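Local coordinates for penicillin-binding protein 1A (PDB 5CXW) that builds cross-linked peptidoglycan for the mycobacterial cell wall, its penicillin-sensitive transpeptidase domain, caught here with penicillin V bound, cross-linking the peptide subunits, at residues Ala168-Ala173 with Asn200-Gly205; Arg210-Ala215 with Pro230-Lys235; Leu315-Trp320 with Lys349-Gly354. All coordinates share one frame; numbering follows the deposited sequence.

Interaction 1 of 3, residues Ala168-Ala173 with Asn200-Gly205; sequences AVADAA and NGIVLG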
ATOM      1  N   ALA A 168     -13.822  -5.148  11.931  1.00 11.64           N
ATOM      2  CA  ALA A 168     -14.356  -4.943  10.551  1.00 11.24           C
ATOM      3  C   ALA A 168     -13.325  -4.293   9.670  1.00 10.85           C
ATOM      4  O   ALA A 168     -13.308  -4.578   8.469  1.00 10.77           O
ATOM      5  CB  ALA A 168     -15.587  -4.084  10.547  1.00 11.68           C
ATOM      6  N   VAL A 169     -12.449  -3.466  10.253  1.00 10.32           N
ATOM      7  CA  VAL A 169     -11.337  -2.881   9.483  1.00 10.27           C
ATOM      8  C   VAL A 169     -10.334  -3.968   9.085  1.00 10.40           C
ATOM      9  O   VAL A 169      -9.911  -4.070   7.904  1.00 10.32           O
ATOM     10  CB  VAL A 169     -10.603  -1.753  10.276  1.00 10.37           C
ATOM     11  CG1 VAL A 169      -9.468  -1.171   9.469  1.00 10.32           C
ATOM     12  CG2 VAL A 169     -11.566  -0.680  10.741  1.00 10.33           C
ATOM     13  N   ALA A 170     -10.035  -4.852  10.034  1.00 10.49           N
ATOM     14  CA  ALA A 170      -9.144  -5.978   9.764  1.00 10.91           C
ATOM     15  C   ALA A 170      -9.727  -6.899   8.700  1.00 10.96           C
ATOM     16  O   ALA A 170      -8.997  -7.368   7.818  1.00 11.01           O
ATOM     17  CB  ALA A 170      -8.906  -6.804  11.012  1.00 11.58           C
ATOM     18  N   ASP A 171     -11.009  -7.201   8.809  1.00 11.04           N
ATOM     19  CA  ASP A 171     -11.679  -8.050   7.821  1.00 11.68           C
ATOM     20  C   ASP A 171     -11.557  -7.466   6.417  1.00 10.78           C
ATOM     21  O   ASP A 171     -11.241  -8.175   5.465  1.00 10.97           O
ATOM     22  CB  ASP A 171     -13.158  -8.263   8.178  1.00 12.56           C
ATOM     23  CG  ASP A 171     -13.360  -9.118   9.419  1.00 14.58           C
ATOM     24  OD1 ASP A 171     -12.389  -9.725   9.994  1.00 14.77           O
ATOM     25  OD2 ASP A 171     -14.528  -9.213   9.882  1.00 15.80           O
ATOM     26  N   ALA A 172     -11.876  -6.187   6.288  1.00 10.00           N
ATOM     27  CA  ALA A 172     -11.746  -5.528   4.988  1.00  9.89           C
ATOM     28  C   ALA A 172     -10.332  -5.551   4.424  1.00 10.14           C
ATOM     29  O   ALA A 172     -10.108  -5.798   3.200  1.00 10.18           O
ATOM     30  CB  ALA A 172     -12.251  -4.090   5.080  1.00  9.56           C
ATOM     31  N   ALA A 173      -9.348  -5.306   5.303  1.00  9.88           N
ATOM     32  CA  ALA A 173      -7.971  -5.256   4.878  1.00  9.96           C
ATOM     33  C   ALA A 173      -7.515  -6.626   4.435  1.00 10.43           C
ATOM     34  O   ALA A 173      -6.926  -6.809   3.375  1.00 10.11           O
ATOM     35  CB  ALA A 173      -7.119  -4.792   6.045  1.00 10.09           C
ATOM     36  N   ASN A 200      -8.145  -0.714  18.582  1.00 13.45           N
ATOM     37  CA  ASN A 200      -8.544   0.448  17.811  1.00 12.86           C
ATOM     38  C   ASN A 200      -7.458   1.087  16.996  1.00 12.54           C
ATOM     39  O   ASN A 200      -7.741   1.740  15.988  1.00 13.61           O
ATOM     40  CB  ASN A 200      -9.126   1.476  18.716  1.00 13.18           C
ATOM     41  CG  ASN A 200     -10.432   1.065  19.328  1.00 14.34           C
ATOM     42  OD1 ASN A 200     -11.247   0.419  18.705  1.00 15.31           O
ATOM     43  ND2 ASN A 200     -10.654   1.472  20.593  1.00 15.67           N
ATOM     44  N   GLY A 201      -6.208   0.903  17.352  1.00 12.59           N
ATOM     45  CA  GLY A 201      -5.111   1.479  16.574  1.00 11.99           C
ATOM     46  C   GLY A 201      -4.956   1.010  15.123  1.00 11.58           C
ATOM     47  O   GLY A 201      -4.218   1.601  14.360  1.00 11.16           O
ATOM     48  N   ILE A 202      -5.666  -0.061  14.793  1.00 11.17           N
ATOM     49  CA  ILE A 202      -5.636  -0.606  13.447  1.00 11.31           C
ATOM     50  C   ILE A 202      -5.940   0.510  12.446  1.00 10.61           C
ATOM     51  O   ILE A 202      -5.341   0.518  11.373  1.00 10.53           O
ATOM     52  CB  ILE A 202      -6.571  -1.794  13.281  1.00 11.06           C
ATOM     53  CG1 ILE A 202      -6.366  -2.406  11.866  1.00 11.07           C
ATOM     54  CG2 ILE A 202      -8.069  -1.426  13.498  1.00 11.29           C
ATOM     55  CD1 ILE A 202      -6.981  -3.749  11.652  1.00 11.67           C
ATOM     56  N   VAL A 203      -6.911   1.378  12.726  1.00 10.76           N
ATOM     57  CA  VAL A 203      -7.324   2.363  11.713  1.00 11.04           C
ATOM     58  C   VAL A 203      -6.247   3.404  11.444  1.00 11.25           C
ATOM     59  O   VAL A 203      -6.244   4.050  10.384  1.00 12.12           O
ATOM     60  CB  VAL A 203      -8.698   3.033  12.069  1.00 11.08           C
ATOM     61  CG1 VAL A 203      -8.610   3.929  13.334  1.00 11.60           C
ATOM     62  CG2 VAL A 203      -9.267   3.806  10.880  1.00 11.58           C
ATOM     63  N   LEU A 204      -5.357   3.594  12.404  1.00 11.22           N
ATOM     64  CA  LEU A 204      -4.216   4.456  12.244  1.00 12.42           C
ATOM     65  C   LEU A 204      -2.949   3.712  11.873  1.00 11.74           C
ATOM     66  O   LEU A 204      -1.836   4.240  12.081  1.00 12.05           O
ATOM     67  CB  LEU A 204      -4.048   5.276  13.499  1.00 13.07           C
ATOM     68  CG  LEU A 204      -5.299   6.110  13.900  1.00 13.56           C
ATOM     69  CD1 LEU A 204      -5.038   6.900  15.168  1.00 14.43           C
ATOM     70  CD2 LEU A 204      -5.802   6.997  12.803  1.00 14.25           C
ATOM     71  N   GLY A 205      -3.108   2.506  11.330  1.00 11.01           N
ATOM     72  CA  GLY A 205      -2.027   1.763  10.774  1.00 11.11           C
ATOM     73  C   GLY A 205      -0.967   1.346  11.755  1.00 11.72           C
ATOM     74  O   GLY A 205       0.207   1.332  11.388  1.00 11.86           O
TER
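Ile202 makes the close contacts here, pushing its side chain from a short 3-10 turn against one turn of the helix at Ala168-Ala173. Its CD1 reaches deepest: it lies 3.6 Å from Ala170 N and 3.7 Å from Ala170 CB, so the methyl sits against backbone and side chain alike. Ile202 CG1 meets Val169 CG1 at 4.1 Å, while Ile202 CG2 passes Val169 CB at the same distance; the two branched side chains overlap side by side, each pointing past the other. The reach comes from an extended chain, CG1 standing anti to the backbone N (chi1 -174°) and CD1 continuing outward. The side-chain contacts are apolar and buried.

Further out, the 3-10 turn closes with Gly205 N bonded to Ile202 O at 3.0 Å, and Gly205 pairs through its backbone with Thr95 and Gly96. Pro166 in helix 165-176 also touches Ile202. The contact joins helix 165-176 to the loop before strand 208-209, beside helix 100-109, which packs on both segments; there Leu204 touches Lys100, which with the probable nucleophile Ser97 is consistent with the SxxK motif of penicillin-binding proteins. Helix 152-161 flanks the loop at Asn200 and Leu204.

Interaction 2 of 3, residues Arg210-Ala215 with Pro230-Lys235; sequences RVIDMA and PHFVQK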
ATOM      1  N   ARG A 210       3.380  -5.461   5.301  1.00 12.02           N
ATOM      2  CA  ARG A 210       4.536  -5.314   4.374  1.00 12.27           C
ATOM      3  C   ARG A 210       4.149  -4.369   3.235  1.00 11.84           C
ATOM      4  O   ARG A 210       2.980  -4.253   2.854  1.00 10.85           O
ATOM      5  CB  ARG A 210       4.894  -6.657   3.770  1.00 13.04           C
ATOM      6  CG  ARG A 210       5.202  -7.766   4.781  1.00 13.74           C
ATOM      7  CD  ARG A 210       5.405  -9.126   4.098  1.00 14.72           C
ATOM      8  NE  ARG A 210       4.115  -9.624   3.603  1.00 14.69           N
ATOM      9  CZ  ARG A 210       3.935 -10.679   2.810  1.00 15.49           C
ATOM     10  NH1 ARG A 210       4.949 -11.434   2.444  1.00 16.19           N
ATOM     11  NH2 ARG A 210       2.687 -11.030   2.474  1.00 14.91           N
ATOM     12  N   VAL A 211       5.177  -3.770   2.636  1.00 11.82           N
ATOM     13  CA  VAL A 211       4.996  -2.907   1.483  1.00 11.73           C
ATOM     14  C   VAL A 211       4.319  -3.715   0.366  1.00 11.66           C
ATOM     15  O   VAL A 211       3.407  -3.205  -0.312  1.00 11.23           O
ATOM     16  CB  VAL A 211       6.361  -2.358   1.026  1.00 12.10           C
ATOM     17  CG1 VAL A 211       6.273  -1.580  -0.276  1.00 12.22           C
ATOM     18  CG2 VAL A 211       7.000  -1.446   2.065  1.00 12.08           C
ATOM     19  N   ILE A 212       4.738  -4.988   0.151  1.00 11.99           N
ATOM     20  CA  ILE A 212       4.057  -5.787  -0.864  1.00 12.08           C
ATOM     21  C   ILE A 212       2.576  -5.991  -0.591  1.00 11.64           C
ATOM     22  O   ILE A 212       1.781  -5.939  -1.530  1.00 11.78           O
ATOM     23  CB  ILE A 212       4.774  -7.140  -1.177  1.00 13.12           C
ATOM     24  CG1 ILE A 212       4.065  -7.891  -2.311  1.00 13.46           C
ATOM     25  CG2 ILE A 212       4.932  -8.020   0.078  1.00 13.45           C
ATOM     26  CD1 ILE A 212       5.048  -8.816  -3.053  1.00 14.15           C
ATOM     27  N   ASP A 213       2.185  -6.152   0.675  1.00 11.41           N
ATOM     28  CA  ASP A 213       0.773  -6.307   1.046  1.00 11.25           C
ATOM     29  C   ASP A 213      -0.000  -5.048   0.659  1.00 10.35           C
ATOM     30  O   ASP A 213      -1.081  -5.129   0.143  1.00  9.72           O
ATOM     31  CB  ASP A 213       0.604  -6.482   2.575  1.00 11.63           C
ATOM     32  CG  ASP A 213       1.122  -7.834   3.089  1.00 12.86           C
ATOM     33  OD1 ASP A 213       0.729  -8.874   2.517  1.00 13.87           O
ATOM     34  OD2 ASP A 213       1.835  -7.848   4.124  1.00 13.32           O
ATOM     35  N   MET A 214       0.571  -3.888   0.935  1.00 10.23           N
ATOM     36  CA  MET A 214      -0.129  -2.622   0.631  1.00 10.10           C
ATOM     37  C   MET A 214      -0.317  -2.439  -0.909  1.00 10.13           C
ATOM     38  O   MET A 214      -1.396  -2.077  -1.368  1.00  9.89           O
ATOM     39  CB  MET A 214       0.598  -1.415   1.222  1.00 10.33           C
ATOM     40  CG  MET A 214       0.559  -1.359   2.743  1.00 10.63           C
ATOM     41  SD  MET A 214      -1.110  -1.228   3.420  1.00 10.71           S
ATOM     42  CE  MET A 214      -1.480   0.451   2.992  1.00 11.35           C
ATOM     43  N   ALA A 215       0.724  -2.758  -1.689  1.00 10.49           N
ATOM     44  CA  ALA A 215       0.612  -2.653  -3.121  1.00 10.52           C
ATOM     45  C   ALA A 215      -0.459  -3.595  -3.646  1.00 10.27           C
ATOM     46  O   ALA A 215      -1.291  -3.223  -4.520  1.00 10.44           O
ATOM     47  CB  ALA A 215       1.941  -2.936  -3.799  1.00 11.14           C
ATOM     48  N   PRO A 230      -0.288 -11.909  -5.352  1.00 17.52           N
ATOM     49  CA  PRO A 230       0.924 -11.368  -5.975  1.00 16.30           C
ATOM     50  C   PRO A 230       1.889 -12.474  -6.345  1.00 16.45           C
ATOM     51  O   PRO A 230       2.012 -13.444  -5.604  1.00 17.01           O
ATOM     52  CB  PRO A 230       1.539 -10.443  -4.906  1.00 16.94           C
ATOM     53  CG  PRO A 230       0.554 -10.311  -3.865  1.00 17.80           C
ATOM     54  CD  PRO A 230      -0.544 -11.338  -4.027  1.00 18.26           C
ATOM     55  N   HIS A 231       2.552 -12.312  -7.463  1.00 15.72           N
ATOM     56  CA  HIS A 231       3.524 -13.341  -7.888  1.00 16.29           C
ATOM     57  C   HIS A 231       4.563 -12.733  -8.766  1.00 15.44           C
ATOM     58  O   HIS A 231       4.334 -11.708  -9.441  1.00 15.59           O
ATOM     59  CB  HIS A 231       2.776 -14.464  -8.604  1.00 16.94           C
ATOM     60  CG  HIS A 231       2.107 -14.024  -9.834  1.00 17.23           C
ATOM     61  ND1 HIS A 231       0.906 -13.350  -9.815  1.00 17.81           N
ATOM     62  CD2 HIS A 231       2.486 -14.083 -11.137  1.00 17.34           C
ATOM     63  CE1 HIS A 231       0.557 -13.056 -11.052  1.00 17.77           C
ATOM     64  NE2 HIS A 231       1.483 -13.506 -11.874  1.00 18.03           N
ATOM     65  N   PHE A 232       5.718 -13.397  -8.761  1.00 15.47           N
ATOM     66  CA  PHE A 232       6.926 -12.961  -9.424  1.00 15.81           C
ATOM     67  C   PHE A 232       7.276 -13.826 -10.665  1.00 15.87           C
ATOM     68  O   PHE A 232       8.078 -13.412 -11.472  1.00 16.35           O
ATOM     69  CB  PHE A 232       8.132 -13.072  -8.458  1.00 16.51           C
ATOM     70  CG  PHE A 232       8.121 -12.126  -7.304  1.00 17.52           C
ATOM     71  CD1 PHE A 232       7.354 -12.418  -6.162  1.00 18.08           C
ATOM     72  CD2 PHE A 232       8.846 -10.924  -7.339  1.00 18.16           C
ATOM     73  CE1 PHE A 232       7.302 -11.519  -5.079  1.00 19.29           C
ATOM     74  CE2 PHE A 232       8.800 -10.055  -6.250  1.00 19.15           C
ATOM     75  CZ  PHE A 232       8.043 -10.363  -5.133  1.00 19.55           C
ATOM     76  N   VAL A 233       6.684 -15.002 -10.768  1.00 15.94           N
ATOM     77  CA  VAL A 233       7.020 -15.966 -11.824  1.00 16.26           C
ATOM     78  C   VAL A 233       5.899 -15.963 -12.858  1.00 16.10           C
ATOM     79  O   VAL A 233       4.725 -16.230 -12.556  1.00 17.44           O
ATOM     80  CB  VAL A 233       7.212 -17.360 -11.276  1.00 16.83           C
ATOM     81  CG1 VAL A 233       7.376 -18.335 -12.449  1.00 16.53           C
ATOM     82  CG2 VAL A 233       8.421 -17.445 -10.311  1.00 17.96           C
ATOM     83  N   GLN A 234       6.293 -15.646 -14.095  1.00 16.21           N
ATOM     84  CA  GLN A 234       5.436 -15.624 -15.271  1.00 16.27           C
ATOM     85  C   GLN A 234       5.452 -16.956 -16.014  1.00 16.37           C
ATOM     86  O   GLN A 234       4.411 -17.429 -16.472  1.00 16.69           O
ATOM     87  CB  GLN A 234       5.877 -14.504 -16.213  1.00 17.38           C
ATOM     88  CG  GLN A 234       5.080 -14.352 -17.505  1.00 18.74           C
ATOM     89  CD  GLN A 234       3.616 -14.050 -17.214  1.00 20.86           C
ATOM     90  OE1 GLN A 234       3.267 -13.325 -16.249  1.00 20.59           O
ATOM     91  NE2 GLN A 234       2.747 -14.603 -18.019  1.00 22.47           N
ATOM     92  N   LYS A 235       6.620 -17.565 -16.143  1.00 16.10           N
ATOM     93  CA  LYS A 235       6.711 -18.792 -16.971  1.00 16.97           C
ATOM     94  C   LYS A 235       7.934 -19.561 -16.542  1.00 16.36           C
ATOM     95  O   LYS A 235       8.927 -18.983 -16.062  1.00 15.07           O
ATOM     96  CB  LYS A 235       6.762 -18.422 -18.446  1.00 17.80           C
ATOM     97  CG  LYS A 235       6.706 -19.625 -19.387  1.00 19.26           C
ATOM     98  CD  LYS A 235       6.546 -19.157 -20.833  1.00 21.42           C
ATOM     99  CE  LYS A 235       6.461 -20.284 -21.832  1.00 23.12           C
ATOM    100  NZ  LYS A 235       6.610 -19.758 -23.214  1.00 24.47           N
TER
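Ile212 and Phe232 meet because each torsion sends its side chain toward the other segment: Ile212 holds CG1 anti to the backbone N (chi1 -176°) and runs on nearly straight to CD1, whereas Phe232 turns CG to the side of its own backbone N (chi1 -68°), bringing the far end of the ring back toward the helix. Ile212 CD1 comes to 4.0 Å from Phe232 CZ, meeting the ring obliquely, and the same methyl lies 4.3 Å from Pro230 CB. One methyl thus fits against both the proline and the aromatic ring.

The other branch of Ile212 is busy too, its CG2 lying over one face of the Arg210 guanidinium, toward the rim. Arg210 occupies the N-cap position of helix 211-222 and grips Asp213 side-on, NE to OD2 at 2.9 Å and NH2 to OD1 at 2.9 Å. The NE bond is nearly straight (166°) and lies close to the guanidinium plane, yet it meets OD2 from above the carboxylate. Arg210 N also donates to Asp213 OD2, at 3.1 Å and on the anti lone pair, so the acid of the first turn folds back onto the N-cap amide. Gln90 holds Arg210 NH1, and Ala179 N donates to Asp213 OD1. On the other segment, Phe232 meets Tyr77 edge-to-face and packs on Gln10 and Val11 of helix 2-19.

The contact joins the start of helix 211-222, on the central sheet, to the loop leading into strand 233-237 of the three-stranded sheet. Chemically the two jobs are separate: the segments meet through apolar packing, while the buried Asp213, with its arginine and two backbone amides, probably stays ionised and probably steadies the first turn, from which Ile212 projects.

Interaction 3 of 3, residues Leu315-Trp320 with Lys349-Gly354; sequences LSTAVW and KATMDG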
ATOM      1  N   LEU A 315      -1.621  -0.146 -12.671  1.00 13.04           N
ATOM      2  CA  LEU A 315      -0.453  -0.251 -11.824  1.00 12.56           C
ATOM      3  C   LEU A 315      -0.721   0.294 -10.445  1.00 11.65           C
ATOM      4  O   LEU A 315      -1.246   1.378 -10.288  1.00 10.85           O
ATOM      5  CB  LEU A 315       0.785   0.424 -12.428  1.00 13.33           C
ATOM      6  CG  LEU A 315       2.106  -0.066 -11.837  1.00 13.75           C
ATOM      7  CD1 LEU A 315       2.399  -1.518 -12.221  1.00 14.03           C
ATOM      8  CD2 LEU A 315       3.191   0.833 -12.420  1.00 14.62           C
ATOM      9  N   SER A 316      -0.400  -0.526  -9.438  1.00 11.04           N
ATOM     10  CA  SER A 316      -0.511  -0.127  -8.034  1.00 10.68           C
ATOM     11  C   SER A 316       0.826  -0.148  -7.393  1.00 10.84           C
ATOM     12  O   SER A 316       1.515  -1.178  -7.410  1.00 11.45           O
ATOM     13  CB  SER A 316      -1.428  -1.110  -7.272  1.00 10.76           C
ATOM     14  OG  SER A 316      -1.432  -0.753  -5.872  1.00 10.65           O
ATOM     15  N   THR A 317       1.241   0.991  -6.843  1.00 10.76           N
ATOM     16  CA  THR A 317       2.578   1.118  -6.281  1.00 10.89           C
ATOM     17  C   THR A 317       2.511   1.617  -4.817  1.00 10.54           C
ATOM     18  O   THR A 317       1.831   2.611  -4.499  1.00 10.22           O
ATOM     19  CB  THR A 317       3.461   2.072  -7.113  1.00 11.04           C
ATOM     20  OG1 THR A 317       3.580   1.567  -8.461  1.00 11.45           O
ATOM     21  CG2 THR A 317       4.879   2.180  -6.499  1.00 11.23           C
ATOM     22  N   ALA A 318       3.218   0.894  -3.945  1.00 10.67           N
ATOM     23  CA  ALA A 318       3.387   1.266  -2.571  1.00 10.44           C
ATOM     24  C   ALA A 318       4.862   1.671  -2.333  1.00 10.74           C
ATOM     25  O   ALA A 318       5.780   0.998  -2.772  1.00 11.61           O
ATOM     26  CB  ALA A 318       3.060   0.088  -1.657  1.00 10.39           C
ATOM     27  N   VAL A 319       5.045   2.757  -1.589  1.00 10.84           N
ATOM     28  CA  VAL A 319       6.368   3.234  -1.211  1.00 11.36           C
ATOM     29  C   VAL A 319       6.371   3.529   0.272  1.00 11.10           C
ATOM     30  O   VAL A 319       5.524   4.254   0.789  1.00 10.18           O
ATOM     31  CB  VAL A 319       6.733   4.543  -1.905  1.00 11.66           C
ATOM     32  CG1 VAL A 319       8.122   5.018  -1.492  1.00 12.44           C
ATOM     33  CG2 VAL A 319       6.629   4.400  -3.463  1.00 11.96           C
ATOM     34  N   TRP A 320       7.433   3.021   0.901  1.00 11.41           N
ATOM     35  CA  TRP A 320       7.784   3.288   2.302  1.00 11.71           C
ATOM     36  C   TRP A 320       9.178   3.909   2.337  1.00 12.35           C
ATOM     37  O   TRP A 320      10.051   3.529   1.576  1.00 12.29           O
ATOM     38  CB  TRP A 320       7.761   1.990   3.091  1.00 11.72           C
ATOM     39  CG  TRP A 320       8.425   2.063   4.461  1.00 12.00           C
ATOM     40  CD1 TRP A 320       7.815   2.417   5.647  1.00 12.06           C
ATOM     41  CD2 TRP A 320       9.781   1.750   4.795  1.00 12.71           C
ATOM     42  NE1 TRP A 320       8.716   2.328   6.683  1.00 12.23           N
ATOM     43  CE2 TRP A 320       9.935   1.948   6.184  1.00 12.74           C
ATOM     44  CE3 TRP A 320      10.889   1.314   4.060  1.00 13.41           C
ATOM     45  CZ2 TRP A 320      11.137   1.667   6.854  1.00 13.77           C
ATOM     46  CZ3 TRP A 320      12.070   1.074   4.711  1.00 13.97           C
ATOM     47  CH2 TRP A 320      12.190   1.247   6.117  1.00 14.40           C
ATOM     48  N   LYS A 349       5.541   9.000  -7.287  1.00 12.30           N
ATOM     49  CA  LYS A 349       5.215   9.727  -8.522  1.00 13.03           C
ATOM     50  C   LYS A 349       6.210   9.386  -9.640  1.00 13.72           C
ATOM     51  O   LYS A 349       5.837   9.160 -10.810  1.00 13.90           O
ATOM     52  CB  LYS A 349       5.183  11.247  -8.274  1.00 13.45           C
ATOM     53  CG  LYS A 349       5.205  12.052  -9.603  1.00 14.52           C
ATOM     54  CD  LYS A 349       4.876  13.514  -9.404  1.00 14.93           C
ATOM     55  CE  LYS A 349       5.273  14.297 -10.641  1.00 16.33           C
ATOM     56  NZ  LYS A 349       4.407  13.958 -11.818  1.00 16.40           N
ATOM     57  N   ALA A 350       7.496   9.413  -9.296  1.00 14.11           N
ATOM     58  CA  ALA A 350       8.549   9.156 -10.279  1.00 14.80           C
ATOM     59  C   ALA A 350       8.495   7.725 -10.771  1.00 14.78           C
ATOM     60  O   ALA A 350       8.648   7.468 -11.986  1.00 14.73           O
ATOM     61  CB  ALA A 350       9.896   9.450  -9.682  1.00 15.56           C
ATOM     62  N   THR A 351       8.219   6.803  -9.866  1.00 14.27           N
ATOM     63  CA  THR A 351       8.120   5.393 -10.262  1.00 14.34           C
ATOM     64  C   THR A 351       6.918   5.204 -11.182  1.00 14.19           C
ATOM     65  O   THR A 351       6.997   4.532 -12.233  1.00 14.10           O
ATOM     66  CB  THR A 351       7.967   4.525  -9.007  1.00 14.18           C
ATOM     67  OG1 THR A 351       9.156   4.639  -8.172  1.00 14.36           O
ATOM     68  CG2 THR A 351       7.798   3.028  -9.422  1.00 14.37           C
ATOM     69  N   MET A 352       5.781   5.789 -10.775  1.00 13.97           N
ATOM     70  CA  MET A 352       4.540   5.638 -11.565  1.00 14.43           C
ATOM     71  C   MET A 352       4.686   6.269 -12.962  1.00 14.97           C
ATOM     72  O   MET A 352       4.396   5.626 -13.971  1.00 15.20           O
ATOM     73  CB  MET A 352       3.332   6.192 -10.834  1.00 13.86           C
ATOM     74  CG  MET A 352       2.918   5.306  -9.642  1.00 13.78           C
ATOM     75  SD  MET A 352       2.121   3.773 -10.136  1.00 14.19           S
ATOM     76  CE  MET A 352       0.417   4.290 -10.406  1.00 13.97           C
ATOM     77  N   ASP A 353       5.174   7.496 -12.987  1.00 15.69           N
ATOM     78  CA  ASP A 353       5.354   8.252 -14.243  1.00 16.45           C
ATOM     79  C   ASP A 353       6.285   7.452 -15.185  1.00 17.31           C
ATOM     80  O   ASP A 353       6.001   7.253 -16.374  1.00 18.33           O
ATOM     81  CB  ASP A 353       5.958   9.642 -13.967  1.00 17.49           C
ATOM     82  CG  ASP A 353       4.947  10.651 -13.405  1.00 17.39           C
ATOM     83  OD1 ASP A 353       3.714  10.429 -13.571  1.00 17.37           O
ATOM     84  OD2 ASP A 353       5.407  11.706 -12.918  1.00 17.37           O
ATOM     85  N   GLY A 354       7.408   6.988 -14.640  1.00 17.17           N
ATOM     86  CA  GLY A 354       8.329   6.190 -15.415  1.00 17.33           C
ATOM     87  C   GLY A 354       7.788   4.863 -15.919  1.00 16.80           C
ATOM     88  O   GLY A 354       8.054   4.464 -17.064  1.00 17.07           O
TER
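Met352 fills the tight end of this contact, laid between Leu315 and Thr317, two residues on the same side of the strand. Bends at chi2 and chi3 (-74° and -83°) curl its chain back toward the strand, although its first bond sets out to one side. The sulfur comes remarkably close to a hydroxyl, with Met352 SD 3.1 Å from Thr317 OG1; the polar need of that oxygen is met by its hydrogen bond to Ser66 OG on strand 60-67. On the other flank Leu315 CD2 packs against Met352 SD at 3.9 Å, and the terminal methyl goes deeper still, Met352 CE resting 3.4 Å from Leu315 O.

At the neighbouring residue the fit is easier: Thr317 CG2 and Thr351 CG2 merely touch at 4.2 Å, while Thr351 OG1 bonds back to Ile347 O of its own helix. The helix side turned away from the strand is polar and partly exposed. There Lys349 NZ bridges to Asp353 OD2 at 2.7 Å, on the syn lone pair; Asn281 O also takes a bond from Lys349 NZ, and Ala283 N donates to Asp353 OD1.

The axes of segments 315-320 and 349-354 approach to 9.3 Å, with an angle of 156° between their directions. Strand 315-323 is the middle strand of the five-stranded antiparallel sheet, between strands 60-67 and 303-312. Helix 343-356 packs on the face bearing Leu315, Thr317 and Val319; Ser316, Ala318 and Trp320 look the other way, onto helix 211-222, the helix-flanked sheet being the core of the penicillin-binding fold.

Overall arrangement
Interactions 2 and 3 are parts of one layered core, their centres about 14 Å apart. They join where helix 211-222 lies on the central strand: Ala215 O and Ser316 OG are 2.8 Å apart, a probable hydrogen bond, and Val211 CG2 packs on Trp320 CB. From there interaction 2 leads toward helix 2-19 and the small three-stranded sheet, and interaction 3 through to the opposite sheet face. Interaction 1 stands apart, its centre about 22 and 24 Å from theirs, beyond the chain centre from interaction 3. It lies near the active site: the Val169 side chain is about 12 Å from that of Ser97, the probable acylated serine, and the Ile202 side chain about 13 Å from bound penicillin V.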